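Local coordinates for protein macromomycin (Streptomyces macromomyceticus, PDB 2MCM) that binds non-covalently the cytotoxic, DNA-cleaving chromophore of the antibiotic auromomycin, for which it serves as the apoprotein, at residues G34-A48 and Q65-G77. Residues are numbered along the deposited sequence; the frame is centred on the assembly and turned at random. Where two conformers were deposited one is given.
Sequences GQCAVVEPGVIGCDA and QLKVHSSFQAVVG. With CA (calcium ion), chain B.
Gln35 hands its side-chain amide to the backbone of His69, which meets both ends of it. NE2 of Gln35 donates to O of His69 at 2.8 Å, nearly in the amide plane, while N of His69 returns a bond to a lone pair of Gln35 OE1 at 3.0 Å; the two bonds fix the rotation of this buried amide. With CG anti to the backbone N (chi1 176°) and the chain extended beyond it, the amide spans the gap to the bend between strands 65-68 and 71-76. Phe72 fills the tightly packed side. Its ring lies between Gln35 and Asp47, inclined 51° to the amide but within 7° of the carboxylate plane, and CD1 of Phe72 rests 3.6 Å from CB of Asp47. A water joins Gln35 OE1, Asp47 OD2 and the ring edge of His69 at ND1, while Thr49 takes Asp47 OD1. Farther along, Cys46 and Val75 form an antiparallel hydrogen-bonded pair, with Val75 N to Cys46 O at 2.9 Å. The end at Val43 and Val76 is partly open to solvent: Val76 CG1 still touches Val43 CG1 at 3.7 Å, and a water joins Ile44 O to Gly77 N. At a classic beta bulge, where Val39 and Glu40 both face Val43, Glu40 binds calcium through both carboxylate oxygens. The disulfide Cys36-Cys46 ties the hairpin, which belongs to the immunoglobulin-like beta-sandwich of the neocarzinostatin family.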
loop_
_atom_site.group_PDB
_atom_site.type_symbol
_atom_site.label_atom_id
_atom_site.label_comp_id
_atom_site.label_asym_id
_atom_site.label_seq_id
_atom_site.Cartn_x
_atom_site.Cartn_y
_atom_site.Cartn_z
ATOM N N GLY A 34 -1.316 -2.043 1.268
ATOM C CA GLY A 34 -2.247 -0.903 1.381
ATOM C C GLY A 34 -1.833 0.278 0.526
ATOM O O GLY A 34 -0.736 0.286 -0.077
ATOM N N GLN A 35 -2.710 1.249 0.465
ATOM C CA GLN A 35 -2.476 2.520 -0.257
ATOM C C GLN A 35 -2.201 3.541 0.831
ATOM O O GLN A 35 -2.907 3.711 1.829
ATOM C CB GLN A 35 -3.758 2.915 -1.047
ATOM C CG GLN A 35 -3.636 4.258 -1.730
ATOM C CD GLN A 35 -4.875 4.731 -2.470
ATOM O OE1 GLN A 35 -5.896 3.990 -2.440
ATOM N NE2 GLN A 35 -4.785 5.886 -3.084
ATOM N N CYS A 36 -1.059 4.257 0.691
ATOM C CA CYS A 36 -0.611 5.199 1.727
ATOM C C CYS A 36 -0.026 6.493 1.150
ATOM O O CYS A 36 0.186 6.557 -0.058
ATOM C CB CYS A 36 0.533 4.506 2.524
ATOM S SG CYS A 36 0.156 2.865 3.231
ATOM N N ALA A 37 0.277 7.420 2.032
ATOM C CA ALA A 37 0.885 8.694 1.619
ATOM C C ALA A 37 1.557 9.221 2.883
ATOM O O ALA A 37 1.272 8.796 3.961
ATOM C CB ALA A 37 -0.180 9.714 1.188
ATOM N N VAL A 38 2.465 10.189 2.642
ATOM C CA VAL A 38 3.122 10.851 3.806
ATOM C C VAL A 38 2.182 12.007 4.164
ATOM O O VAL A 38 1.947 12.943 3.354
ATOM C CB VAL A 38 4.559 11.317 3.422
ATOM C CG1 VAL A 38 5.082 12.180 4.586
ATOM C CG2 VAL A 38 5.488 10.173 3.179
ATOM N N VAL A 39 1.623 11.898 5.374
ATOM C CA VAL A 39 0.657 12.956 5.767
ATOM C C VAL A 39 1.415 14.097 6.426
ATOM O O VAL A 39 1.060 15.264 6.268
ATOM C CB VAL A 39 -0.558 12.388 6.509
ATOM C CG1 VAL A 39 -1.327 11.482 5.503
ATOM C CG2 VAL A 39 -0.302 11.677 7.783
ATOM N N GLU A 40 2.444 13.698 7.141
ATOM C CA GLU A 40 3.339 14.620 7.828
ATOM C C GLU A 40 4.702 13.963 7.871
ATOM O O GLU A 40 4.876 12.738 8.080
ATOM C CB GLU A 40 2.822 14.985 9.224
ATOM C CG GLU A 40 1.349 15.378 9.271
ATOM C CD GLU A 40 0.861 16.459 10.169
ATOM O OE1 GLU A 40 1.453 17.503 10.378
ATOM O OE2 GLU A 40 -0.304 16.192 10.657
ATOM N N PRO A 41 5.700 14.844 7.683
ATOM C CA PRO A 41 7.083 14.366 7.639
ATOM C C PRO A 41 7.260 13.361 8.739
ATOM O O PRO A 41 6.910 13.633 9.904
ATOM C CB PRO A 41 7.870 15.670 7.703
ATOM C CG PRO A 41 6.964 16.616 6.875
ATOM C CD PRO A 41 5.560 16.267 7.362
ATOM N N GLY A 42 7.710 12.175 8.376
ATOM C CA GLY A 42 7.938 11.048 9.276
ATOM C C GLY A 42 6.678 10.261 9.636
ATOM O O GLY A 42 6.774 9.202 10.337
ATOM N N VAL A 43 5.531 10.722 9.160
ATOM C CA VAL A 43 4.264 10.026 9.466
ATOM C C VAL A 43 3.519 9.626 8.157
ATOM O O VAL A 43 3.098 10.462 7.384
ATOM C CB VAL A 43 3.335 10.984 10.269
ATOM C CG1 VAL A 43 1.999 10.306 10.583
ATOM C CG2 VAL A 43 4.008 11.566 11.503
ATOM N N ILE A 44 3.407 8.336 8.059
ATOM C CA ILE A 44 2.697 7.695 6.915
ATOM C C ILE A 44 1.258 7.371 7.374
ATOM O O ILE A 44 1.048 6.896 8.485
ATOM C CB ILE A 44 3.435 6.404 6.521
ATOM C CG1 ILE A 44 4.876 6.780 5.993
ATOM C CG2 ILE A 44 2.693 5.549 5.477
ATOM C CD1 ILE A 44 5.678 5.459 5.726
ATOM N N GLY A 45 0.323 7.724 6.469
ATOM C CA GLY A 45 -1.098 7.382 6.795
ATOM C C GLY A 45 -1.596 6.459 5.677
ATOM O O GLY A 45 -1.217 6.685 4.508
ATOM N N CYS A 46 -2.441 5.476 5.909
ATOM C CA CYS A 46 -2.910 4.553 4.866
ATOM C C CYS A 46 -4.462 4.390 4.963
ATOM O O CYS A 46 -5.022 4.729 6.006
ATOM C CB CYS A 46 -2.319 3.160 5.059
ATOM S SG CYS A 46 -0.487 3.196 5.147
ATOM N N ASP A 47 -5.031 3.826 3.948
ATOM C CA ASP A 47 -6.510 3.553 3.881
ATOM C C ASP A 47 -6.712 2.210 4.576
ATOM O O ASP A 47 -6.405 1.176 4.029
ATOM C CB ASP A 47 -6.970 3.601 2.443
ATOM C CG ASP A 47 -8.521 3.574 2.335
ATOM O OD1 ASP A 47 -9.091 3.275 3.396
ATOM O OD2 ASP A 47 -9.015 3.865 1.263
ATOM N N ALA A 48 -7.337 2.280 5.755
ATOM C CA ALA A 48 -7.602 1.036 6.487
ATOM C C ALA A 48 -8.795 0.320 5.853
ATOM O O ALA A 48 -8.848 -0.893 6.108
ATOM C CB ALA A 48 -7.886 1.360 7.979
ATOM N N GLN A 65 -4.593 -8.351 -4.942
ATOM C CA GLN A 65 -5.428 -7.306 -5.551
ATOM C C GLN A 65 -5.667 -6.252 -4.504
ATOM O O GLN A 65 -5.994 -6.620 -3.332
ATOM C CB GLN A 65 -6.781 -7.888 -6.072
ATOM C CG GLN A 65 -6.526 -8.801 -7.263
ATOM C CD GLN A 65 -7.850 -9.087 -7.987
ATOM O OE1 GLN A 65 -8.970 -8.696 -7.622
ATOM N NE2 GLN A 65 -7.654 -9.839 -9.055
ATOM N N LEU A 66 -5.647 -5.009 -4.858
ATOM C CA LEU A 66 -5.881 -3.892 -3.992
ATOM C C LEU A 66 -6.778 -2.865 -4.693
ATOM O O LEU A 66 -6.422 -2.498 -5.814
ATOM C CB LEU A 66 -4.485 -3.245 -3.588
ATOM C CG LEU A 66 -4.596 -2.000 -2.749
ATOM C CD1 LEU A 66 -5.109 -2.245 -1.357
ATOM C CD2 LEU A 66 -3.217 -1.289 -2.660
ATOM N N LYS A 67 -7.860 -2.456 -4.031
ATOM C CA LYS A 67 -8.697 -1.414 -4.675
ATOM C C LYS A 67 -8.156 -0.055 -4.276
ATOM O O LYS A 67 -8.050 0.194 -3.018
ATOM C CB LYS A 67 -10.157 -1.637 -4.220
ATOM C CG LYS A 67 -11.077 -0.844 -5.183
ATOM C CD LYS A 67 -12.567 -1.099 -4.865
ATOM C CE LYS A 67 -12.931 -2.566 -5.027
ATOM N NZ LYS A 67 -14.457 -2.756 -4.916
ATOM N N VAL A 68 -7.858 0.836 -5.188
ATOM C CA VAL A 68 -7.312 2.162 -4.829
ATOM C C VAL A 68 -8.312 3.260 -5.091
ATOM O O VAL A 68 -9.241 3.117 -5.923
ATOM C CB VAL A 68 -5.979 2.488 -5.582
ATOM C CG1 VAL A 68 -4.907 1.491 -5.124
ATOM C CG2 VAL A 68 -6.190 2.514 -7.088
ATOM N N HIS A 69 -8.154 4.351 -4.393
ATOM C CA HIS A 69 -9.069 5.496 -4.494
ATOM C C HIS A 69 -8.275 6.798 -4.584
ATOM O O HIS A 69 -7.177 6.938 -4.053
ATOM C CB HIS A 69 -10.013 5.552 -3.264
ATOM C CG HIS A 69 -10.878 4.303 -3.139
ATOM N ND1 HIS A 69 -10.600 3.185 -2.479
ATOM C CD2 HIS A 69 -12.087 4.098 -3.752
ATOM C CE1 HIS A 69 -11.596 2.293 -2.636
ATOM N NE2 HIS A 69 -12.514 2.855 -3.413
ATOM N N SER A 70 -8.857 7.711 -5.367
ATOM C CA SER A 70 -8.094 8.979 -5.593
ATOM C C SER A 70 -8.046 9.843 -4.379
ATOM O O SER A 70 -7.149 10.718 -4.328
ATOM C CB SER A 70 -8.570 9.730 -6.848
ATOM O OG SER A 70 -9.957 9.976 -6.675
ATOM N N SER A 71 -8.958 9.672 -3.448
ATOM C CA SER A 71 -8.938 10.390 -2.156
ATOM C C SER A 71 -9.305 9.317 -1.134
ATOM O O SER A 71 -10.161 8.421 -1.461
ATOM C CB SER A 71 -9.871 11.569 -2.041
ATOM O OG SER A 71 -9.486 12.622 -2.924
ATOM N N PHE A 72 -8.759 9.373 0.046
ATOM C CA PHE A 72 -9.120 8.359 1.084
ATOM C C PHE A 72 -8.945 8.992 2.442
ATOM O O PHE A 72 -8.314 10.043 2.572
ATOM C CB PHE A 72 -8.221 7.161 0.890
ATOM C CG PHE A 72 -6.749 7.291 1.119
ATOM C CD1 PHE A 72 -6.238 7.132 2.426
ATOM C CD2 PHE A 72 -5.852 7.558 0.079
ATOM C CE1 PHE A 72 -4.864 7.183 2.670
ATOM C CE2 PHE A 72 -4.472 7.641 0.330
ATOM C CZ PHE A 72 -4.009 7.504 1.614
ATOM N N GLN A 73 -9.531 8.375 3.470
ATOM C CA GLN A 73 -9.383 8.804 4.855
ATOM C C GLN A 73 -8.185 7.982 5.372
ATOM O O GLN A 73 -8.174 6.748 5.348
ATOM C CB GLN A 73 -10.593 8.440 5.741
ATOM C CG GLN A 73 -11.846 9.233 5.369
ATOM C CD GLN A 73 -11.526 10.702 5.270
ATOM O OE1 GLN A 73 -10.959 11.250 6.289
ATOM N NE2 GLN A 73 -11.763 11.385 4.147
ATOM N N ALA A 74 -7.167 8.739 5.766
ATOM C CA ALA A 74 -5.946 8.047 6.233
ATOM C C ALA A 74 -6.005 7.791 7.741
ATOM O O ALA A 74 -6.582 8.639 8.447
ATOM C CB ALA A 74 -4.756 8.947 5.907
ATOM N N VAL A 75 -5.447 6.640 8.127
ATOM C CA VAL A 75 -5.306 6.327 9.568
ATOM C C VAL A 75 -3.754 6.275 9.820
ATOM O O VAL A 75 -3.057 5.930 8.831
ATOM C CB VAL A 75 -6.032 5.092 10.031
ATOM C CG1 VAL A 75 -7.516 5.161 9.621
ATOM C CG2 VAL A 75 -5.445 3.829 9.405
ATOM N N VAL A 76 -3.371 6.695 11.013
ATOM C CA VAL A 76 -1.906 6.681 11.351
ATOM C C VAL A 76 -1.634 5.881 12.602
ATOM O O VAL A 76 -2.493 5.736 13.493
ATOM C CB VAL A 76 -1.457 8.168 11.530
ATOM C CG1 VAL A 76 -1.472 8.936 10.223
ATOM C CG2 VAL A 76 -2.233 8.892 12.611
ATOM N N GLY A 77 -0.424 5.350 12.738
ATOM C CA GLY A 77 -0.029 4.619 13.950
ATOM C C GLY A 77 -0.528 3.192 13.894
ATOM O O GLY A 77 -1.163 2.774 12.934
HETATM CA CA CA B . -0.465 18.212 11.867
HETATM O O HOH W 1 -8.078 2.969 -1.053
HETATM O O HOH W 2 1.309 4.966 10.546
HETATM O O HOH W 3 -9.151 4.435 6.406
HETATM O O HOH W 4 1.497 19.718 11.438
#